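Side-chain contacts in natterin-like protein (Lethenteron camtschaticum, PDB 6IUL), which probably acts as a cytotoxic, pore-forming immune protein of the lamprey that joins a jacalin-like lectin domain to an aerolysin-type toxin module: residues Lys65-Glu68 and Gly72-Ile75; Phe74-Ser79 and Ser97-Phe102; Phe103-Met106 and Gly110-Thr113. All coordinates share one frame; numbering follows the deposited sequence.

Contact 1. Residues Lys65-Glu68 and Gly72-Ile75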
loop_
_atom_site.group_PDB
_atom_site.type_symbol
_atom_site.label_atom_id
_atom_site.label_comp_id
_atom_site.label_asym_id
_atom_site.label_seq_id
_atom_site.Cartn_x
_atom_site.Cartn_y
_atom_site.Cartn_z
ATOM N N LYS A 65 -30.362 25.196 7.344
ATOM C CA LYS A 65 -29.022 25.213 6.768
ATOM C C LYS A 65 -28.333 23.936 7.146
ATOM O O LYS A 65 -28.484 23.426 8.277
ATOM C CB LYS A 65 -28.211 26.404 7.279
ATOM C CG LYS A 65 -28.688 27.775 6.789
ATOM C CD LYS A 65 -29.177 27.745 5.332
ATOM C CE LYS A 65 -29.626 29.111 4.825
ATOM N NZ LYS A 65 -28.608 29.569 3.852
ATOM N N GLU A 66 -27.538 23.409 6.224
ATOM C CA GLU A 66 -26.943 22.117 6.418
ATOM C C GLU A 66 -25.429 22.144 6.271
ATOM O O GLU A 66 -24.883 23.086 5.731
ATOM C CB GLU A 66 -27.560 21.095 5.463
ATOM C CG GLU A 66 -27.500 21.427 4.008
ATOM C CD GLU A 66 -28.104 20.313 3.135
ATOM O OE1 GLU A 66 -29.236 19.875 3.432
ATOM O OE2 GLU A 66 -27.454 19.898 2.141
ATOM N N PHE A 67 -24.786 21.077 6.752
ATOM C CA PHE A 67 -23.375 20.881 6.676
ATOM C C PHE A 67 -23.119 19.395 6.498
ATOM O O PHE A 67 -23.624 18.566 7.293
ATOM C CB PHE A 67 -22.682 21.346 7.970
ATOM C CG PHE A 67 -21.165 21.274 7.899
ATOM C CD1 PHE A 67 -20.504 20.091 8.199
ATOM C CD2 PHE A 67 -20.416 22.374 7.467
ATOM C CE1 PHE A 67 -19.114 20.003 8.128
ATOM C CE2 PHE A 67 -19.029 22.300 7.385
ATOM C CZ PHE A 67 -18.372 21.120 7.725
ATOM N N GLU A 68 -22.338 19.052 5.489
ATOM C CA GLU A 68 -21.951 17.658 5.259
ATOM C C GLU A 68 -20.457 17.492 5.418
ATOM O O GLU A 68 -19.687 18.241 4.825
ATOM C CB GLU A 68 -22.365 17.204 3.866
ATOM C CG GLU A 68 -22.098 15.710 3.690
ATOM C CD GLU A 68 -22.832 15.081 2.512
ATOM O OE1 GLU A 68 -22.998 13.841 2.483
ATOM O OE2 GLU A 68 -23.207 15.827 1.609
ATOM N N GLY A 72 -12.923 11.631 6.442
ATOM C CA GLY A 72 -11.752 11.973 7.232
ATOM C C GLY A 72 -11.820 13.299 7.975
ATOM O O GLY A 72 -10.913 13.635 8.723
ATOM N N GLU A 73 -12.898 14.043 7.787
ATOM C CA GLU A 73 -13.065 15.352 8.462
ATOM C C GLU A 73 -13.738 15.169 9.804
ATOM O O GLU A 73 -14.798 14.559 9.877
ATOM C CB GLU A 73 -13.907 16.285 7.602
ATOM C CG GLU A 73 -13.957 17.710 8.112
ATOM C CD GLU A 73 -14.758 18.643 7.214
ATOM O OE1 GLU A 73 -15.623 18.131 6.465
ATOM O OE2 GLU A 73 -14.527 19.888 7.294
ATOM N N PHE A 74 -13.130 15.697 10.870
ATOM C CA PHE A 74 -13.736 15.607 12.180
ATOM C C PHE A 74 -13.929 16.974 12.813
ATOM O O PHE A 74 -13.591 17.973 12.216
ATOM C CB PHE A 74 -12.938 14.667 13.101
ATOM C CG PHE A 74 -11.524 15.064 13.322
ATOM C CD1 PHE A 74 -10.519 14.659 12.439
ATOM C CD2 PHE A 74 -11.165 15.816 14.446
ATOM C CE1 PHE A 74 -9.194 15.035 12.659
ATOM C CE2 PHE A 74 -9.831 16.175 14.698
ATOM C CZ PHE A 74 -8.832 15.793 13.786
ATOM N N ILE A 75 -14.466 17.009 14.034
ATOM C CA ILE A 75 -14.749 18.281 14.711
ATOM C C ILE A 75 -13.634 18.661 15.649
ATOM O O ILE A 75 -13.217 17.869 16.485
ATOM C CB ILE A 75 -16.093 18.219 15.455
ATOM C CG1 ILE A 75 -17.234 18.096 14.460
ATOM C CG2 ILE A 75 -16.287 19.468 16.277
ATOM C CD1 ILE A 75 -18.600 17.877 15.096
#
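Phe67 and Glu73 reach toward each other from either side of their meeting point at one end of the jacalin-like lectin domain, a beta-prism built of three sheets. Phe67 lies on an outermost strand of one four-stranded sheet, 65-68, while Glu73 sits in the loop that leads from this strand to the next sheet, at strand 75-82. Both side chains leave the backbone with CG anti to N, chi1 -175° for Phe67 and -171° for Glu73. The glutamate continues extended beyond CG, so that its carboxylate is carried to the far edge of the aromatic ring. There OE2 stands 4.1 Å from CZ of Phe67, near the ring plane, and the carboxylate is turned 49° against that plane. An oxygen in this position faces the ring edge, where the C-H bonds carry a slight positive charge, and avoids the electron-rich face; at this distance the attraction should be modest. The ring itself is buried, in edge-to-face contact with Phe69 and Phe94.

The contact covers just 68 Å², and what fixes the carboxylate comes largely from elsewhere. OE2 is hydrogen-bonded to Thr96 OG1, while OE1 takes the backbone N-H of Glu70 and a salt bridge from Arg100 NH1. Both oxygens of this buried acid are thus satisfied, and the arginine probably favours its ionised form. The CB of Glu68, one residue beyond Phe67, points away from the loop, and its OE1 is hydrogen-bonded to Gln31. Its backbone does face Glu73: Glu68 O lies 4.4 Å from Glu73 OE1, and Arg100 NH1 bridges the two oxygens, with a weak hydrogen bond to the carbonyl.

Contact 2. Residues Phe74-Ser79 and Ser97-Phe102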
loop_
_atom_site.group_PDB
_atom_site.type_symbol
_atom_site.label_atom_id
_atom_site.label_comp_id
_atom_site.label_asym_id
_atom_site.label_seq_id
_atom_site.Cartn_x
_atom_site.Cartn_y
_atom_site.Cartn_z
ATOM N N PHE A 74 -13.130 15.697 10.870
ATOM C CA PHE A 74 -13.736 15.607 12.180
ATOM C C PHE A 74 -13.929 16.974 12.813
ATOM O O PHE A 74 -13.591 17.973 12.216
ATOM C CB PHE A 74 -12.938 14.667 13.101
ATOM C CG PHE A 74 -11.524 15.064 13.322
ATOM C CD1 PHE A 74 -10.519 14.659 12.439
ATOM C CD2 PHE A 74 -11.165 15.816 14.446
ATOM C CE1 PHE A 74 -9.194 15.035 12.659
ATOM C CE2 PHE A 74 -9.831 16.175 14.698
ATOM C CZ PHE A 74 -8.832 15.793 13.786
ATOM N N ILE A 75 -14.466 17.009 14.034
ATOM C CA ILE A 75 -14.749 18.281 14.711
ATOM C C ILE A 75 -13.634 18.661 15.649
ATOM O O ILE A 75 -13.217 17.869 16.485
ATOM C CB ILE A 75 -16.093 18.219 15.455
ATOM C CG1 ILE A 75 -17.234 18.096 14.460
ATOM C CG2 ILE A 75 -16.287 19.468 16.277
ATOM C CD1 ILE A 75 -18.600 17.877 15.096
ATOM N N LYS A 76 -13.109 19.873 15.472
ATOM C CA LYS A 76 -12.031 20.388 16.289
ATOM C C LYS A 76 -12.543 21.141 17.522
ATOM O O LYS A 76 -11.930 21.149 18.606
ATOM C CB LYS A 76 -11.147 21.282 15.399
ATOM C CG LYS A 76 -10.222 22.226 16.117
ATOM C CD LYS A 76 -9.305 22.903 15.092
ATOM C CE LYS A 76 -10.060 23.936 14.290
ATOM N NZ LYS A 76 -9.129 24.791 13.539
ATOM N N SER A 77 -13.659 21.818 17.361
ATOM C CA SER A 77 -14.260 22.570 18.477
ATOM C C SER A 77 -15.756 22.694 18.248
ATOM O O SER A 77 -16.221 22.693 17.134
ATOM C CB SER A 77 -13.620 23.958 18.615
ATOM O OG SER A 77 -13.897 24.761 17.485
ATOM N N LEU A 78 -16.490 22.782 19.331
ATOM C CA LEU A 78 -17.925 22.932 19.324
ATOM C C LEU A 78 -18.342 23.845 20.466
ATOM O O LEU A 78 -17.857 23.702 21.566
ATOM C CB LEU A 78 -18.568 21.574 19.529
ATOM C CG LEU A 78 -20.102 21.590 19.782
ATOM C CD1 LEU A 78 -20.822 21.766 18.482
ATOM C CD2 LEU A 78 -20.566 20.299 20.424
ATOM N N SER A 79 -19.255 24.756 20.199
ATOM C CA SER A 79 -19.881 25.569 21.222
ATOM C C SER A 79 -21.376 25.510 21.101
ATOM O O SER A 79 -21.919 25.478 20.010
ATOM C CB SER A 79 -19.449 27.021 21.061
ATOM O OG SER A 79 -18.099 27.144 21.454
ATOM N N SER A 97 -11.787 19.906 11.487
ATOM C CA SER A 97 -10.353 19.677 11.355
ATOM C C SER A 97 -9.797 20.284 10.083
ATOM O O SER A 97 -8.591 20.479 9.999
ATOM C CB SER A 97 -10.056 18.156 11.384
ATOM O OG SER A 97 -10.782 17.507 10.382
ATOM N N ARG A 98 -10.663 20.573 9.097
ATOM C CA ARG A 98 -10.250 21.257 7.871
ATOM C C ARG A 98 -10.638 22.720 7.908
ATOM O O ARG A 98 -10.814 23.335 6.890
ATOM C CB ARG A 98 -10.890 20.617 6.666
ATOM C CG ARG A 98 -10.848 19.110 6.679
ATOM C CD ARG A 98 -10.141 18.585 5.484
ATOM N NE ARG A 98 -9.848 17.161 5.696
ATOM C CZ ARG A 98 -10.436 16.143 5.088
ATOM N NH1 ARG A 98 -11.374 16.325 4.180
ATOM N NH2 ARG A 98 -10.030 14.934 5.362
ATOM N N SER A 99 -10.786 23.266 9.103
ATOM C CA SER A 99 -11.120 24.678 9.292
ATOM C C SER A 99 -12.432 25.151 8.670
ATOM O O SER A 99 -12.658 26.338 8.597
ATOM C CB SER A 99 -9.933 25.583 8.861
ATOM O OG SER A 99 -8.750 25.139 9.516
ATOM N N ARG A 100 -13.312 24.245 8.261
ATOM C CA ARG A 100 -14.649 24.666 7.830
ATOM C C ARG A 100 -15.553 24.901 9.042
ATOM O O ARG A 100 -15.461 24.203 10.071
ATOM C CB ARG A 100 -15.263 23.643 6.922
ATOM C CG ARG A 100 -14.468 23.401 5.640
ATOM C CD ARG A 100 -14.940 22.139 4.975
ATOM N NE ARG A 100 -16.296 22.267 4.532
ATOM C CZ ARG A 100 -17.184 21.277 4.417
ATOM N NH1 ARG A 100 -16.911 20.041 4.791
ATOM N NH2 ARG A 100 -18.394 21.564 3.959
ATOM N N GLU A 101 -16.438 25.869 8.913
ATOM C CA GLU A 101 -17.219 26.359 10.031
ATOM C C GLU A 101 -18.721 26.219 9.768
ATOM O O GLU A 101 -19.189 26.391 8.640
ATOM C CB GLU A 101 -16.882 27.805 10.310
ATOM C CG GLU A 101 -17.569 28.350 11.568
ATOM C CD GLU A 101 -17.297 29.858 11.873
ATOM O OE1 GLU A 101 -18.297 30.611 12.105
ATOM O OE2 GLU A 101 -16.096 30.279 11.942
ATOM N N PHE A 102 -19.472 25.852 10.810
ATOM C CA PHE A 102 -20.917 25.800 10.718
ATOM C C PHE A 102 -21.508 26.519 11.921
ATOM O O PHE A 102 -21.088 26.241 13.069
ATOM C CB PHE A 102 -21.430 24.348 10.690
ATOM C CG PHE A 102 -22.939 24.257 10.646
ATOM C CD1 PHE A 102 -23.654 24.561 9.454
ATOM C CD2 PHE A 102 -23.649 23.952 11.782
ATOM C CE1 PHE A 102 -25.029 24.475 9.418
ATOM C CE2 PHE A 102 -25.045 23.904 11.768
ATOM C CZ PHE A 102 -25.732 24.144 10.602
#
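Where strands 75-82 and 89-96 of one beta-prism sheet run out at the same end, Phe74 and Ser97 extend their pairing just past a classic beta bulge, in which Lys76 and Ser77 both face Ile95. Ser97 grips the phenylalanine backbone twice. Its own N-H is given to Phe74 O at 2.7 Å. In return the amide of Phe74 donates to Ser97 OG over 3.0 Å, a nearly straight bond of 164°. The serine torsion makes this possible: with chi1 at 56°, OG is tucked between the backbone N and the carbonyl carbon, and the hydroxyl sits beside the amide that it serves.

Ser97 CB, held by the serine backbone, lies over the aromatic ring, which Phe74 brings beneath it through its own first torsion. This CB stands 3.5 Å from the centroid of the Phe74 ring and 12° off its normal, a well-centred CH-pi contact. The ring also packs on Lys192 of the second subunit, so this corner of the lectin domain belongs to the dimer contact as well. Lys76 adds a looser fringe, with CB 4.2 Å from Ser97 N. Its NZ ends 4.1 Å from Ser99 OG, and makes a long, weak ion pair with Glu170 of the second subunit.

One short side chain thus answers the backbone N-H of Phe74 and lies over one face of its ring, while the serine amide takes the carbonyl; the joint rests on neutral hydrogen bonds and a CH-pi contact rather than on charge.

Contact 3. Residues Phe103-Met106 and Gly110-Thr113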
loop_
_atom_site.group_PDB
_atom_site.type_symbol
_atom_site.label_atom_id
_atom_site.label_comp_id
_atom_site.label_asym_id
_atom_site.label_seq_id
_atom_site.Cartn_x
_atom_site.Cartn_y
_atom_site.Cartn_z
ATOM N N PHE A 103 -22.457 27.426 11.670
ATOM C CA PHE A 103 -22.977 28.284 12.732
ATOM C C PHE A 103 -24.451 28.532 12.505
ATOM O O PHE A 103 -24.820 29.116 11.502
ATOM C CB PHE A 103 -22.243 29.634 12.730
ATOM C CG PHE A 103 -22.520 30.506 13.958
ATOM C CD1 PHE A 103 -22.986 29.962 15.157
ATOM C CD2 PHE A 103 -22.254 31.862 13.927
ATOM C CE1 PHE A 103 -23.219 30.748 16.248
ATOM C CE2 PHE A 103 -22.457 32.673 15.046
ATOM C CZ PHE A 103 -22.935 32.117 16.207
ATOM N N ALA A 104 -25.287 28.038 13.406
ATOM C CA ALA A 104 -26.707 28.244 13.291
ATOM C C ALA A 104 -27.249 28.777 14.630
ATOM O O ALA A 104 -27.032 28.162 15.676
ATOM C CB ALA A 104 -27.375 26.936 12.903
ATOM N N LYS A 105 -27.939 29.911 14.579
ATOM C CA LYS A 105 -28.422 30.592 15.775
ATOM C C LYS A 105 -29.821 31.223 15.603
ATOM O O LYS A 105 -30.226 31.578 14.490
ATOM C CB LYS A 105 -27.422 31.691 16.169
ATOM C CG LYS A 105 -27.279 32.769 15.122
ATOM C CD LYS A 105 -26.473 33.969 15.569
ATOM C CE LYS A 105 -26.129 34.811 14.326
ATOM N NZ LYS A 105 -25.982 36.246 14.651
ATOM N N MET A 106 -30.567 31.284 16.709
ATOM C CA MET A 106 -31.637 32.268 16.920
ATOM C C MET A 106 -31.540 33.665 16.311
ATOM O O MET A 106 -30.691 34.435 16.680
ATOM C CB MET A 106 -31.600 32.792 18.348
ATOM C CG MET A 106 -32.078 31.864 19.379
ATOM S SD MET A 106 -32.002 32.716 20.967
ATOM C CE MET A 106 -30.442 33.529 21.096
ATOM N N GLY A 110 -30.286 37.754 21.388
ATOM C CA GLY A 110 -28.828 37.830 21.145
ATOM C C GLY A 110 -28.060 36.885 22.056
ATOM O O GLY A 110 -28.471 36.560 23.177
ATOM N N LEU A 111 -26.889 36.483 21.603
ATOM C CA LEU A 111 -26.160 35.356 22.289
ATOM C C LEU A 111 -25.390 35.804 23.517
ATOM O O LEU A 111 -24.642 36.746 23.439
ATOM C CB LEU A 111 -25.196 34.634 21.331
ATOM C CG LEU A 111 -25.893 33.921 20.155
ATOM C CD1 LEU A 111 -24.816 33.368 19.253
ATOM C CD2 LEU A 111 -26.868 32.855 20.608
ATOM N N LYS A 112 -25.538 35.104 24.631
ATOM C CA LYS A 112 -24.820 35.478 25.849
ATOM C C LYS A 112 -23.645 34.671 26.353
ATOM O O LYS A 112 -22.500 35.011 26.116
ATOM C CB LYS A 112 -25.810 35.636 27.008
ATOM C CG LYS A 112 -26.568 36.964 26.908
ATOM C CD LYS A 112 -27.200 37.436 28.216
ATOM C CE LYS A 112 -27.493 38.928 28.127
ATOM N NZ LYS A 112 -27.927 39.510 29.423
ATOM N N THR A 113 -23.879 33.594 27.059
ATOM C CA THR A 113 -22.761 32.757 27.497
ATOM C C THR A 113 -22.533 31.560 26.533
ATOM O O THR A 113 -23.423 30.778 26.270
ATOM C CB THR A 113 -22.997 32.222 28.909
ATOM O OG1 THR A 113 -23.414 33.305 29.758
ATOM C CG2 THR A 113 -21.694 31.631 29.492
#
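Leu111 reaches back from a connecting loop to Phe103, Lys105 and Met106 at the end of strand 101-105, an outer strand of a four-stranded beta-prism sheet. The loop carries the chain from this edge to strand 114-117 at the other edge of the same sheet, a Greek-key-like connection that must pass the two central strands, and Leu111 is the loop residue with the largest share of this contact.

From CA, the leucine CB leaves the backbone alongside the strand, and the chain closes on it only further out. With chi1 at -64°, CG lies anti to the carbonyl carbon and beside the backbone N. CG touches neither neighbour closely: Lys105 CD is 4.6 Å and Met106 CE 4.7 Å away, in directions roughly at right angles. Beyond it the methyl groups diverge. CD1 meets the Phe103 ring at its edge, near the ring plane and 3.8 Å from CZ, the ring and the leucine reaching toward each other from their two backbones. It also rests 4.1 Å from Lys105 CD, in the aliphatic part of an extended lysine that runs aslant to the leucine. CD2 takes the other branch and reaches Met106 CE at 3.7 Å.

These are apolar contacts at the surface, covering 186 Å² in all. Leu111 and Lys105 both also touch Ala91 on strand 89-96, next to the outer strand, while the Phe103 ring has a cation-pi partner in Lys93. Gly110 touches a crystal neighbour, so the lattice may influence the loop here. Met106 and Leu111 lie side by side, pointing opposite ways, and a bend at the thioether, chi3 -46°, sets the methionine methyl against the loop backbone as well, with CE 4.2 Å from Gly110 O.

How the contacts relate
All three contacts belong to the jacalin-like domain, but they differ in depth and chemistry. Contact 1 is buried and ties one sheet of the prism to the loop leading into the next; contact 2, partly buried, closes the end of that next sheet beside the second subunit. Their centres are 8 Å apart, they share Phe74 and Ile75, and a salt bridge from Arg100 to Glu73 passes from one to the other. Contact 3 lies further out, about 17 Å from contact 2 between centres, at the other end of strand 101-105. There, away from the dimer partner, apolar groups, most of them at the surface, take the place of the hydrogen bonds and ion pairs.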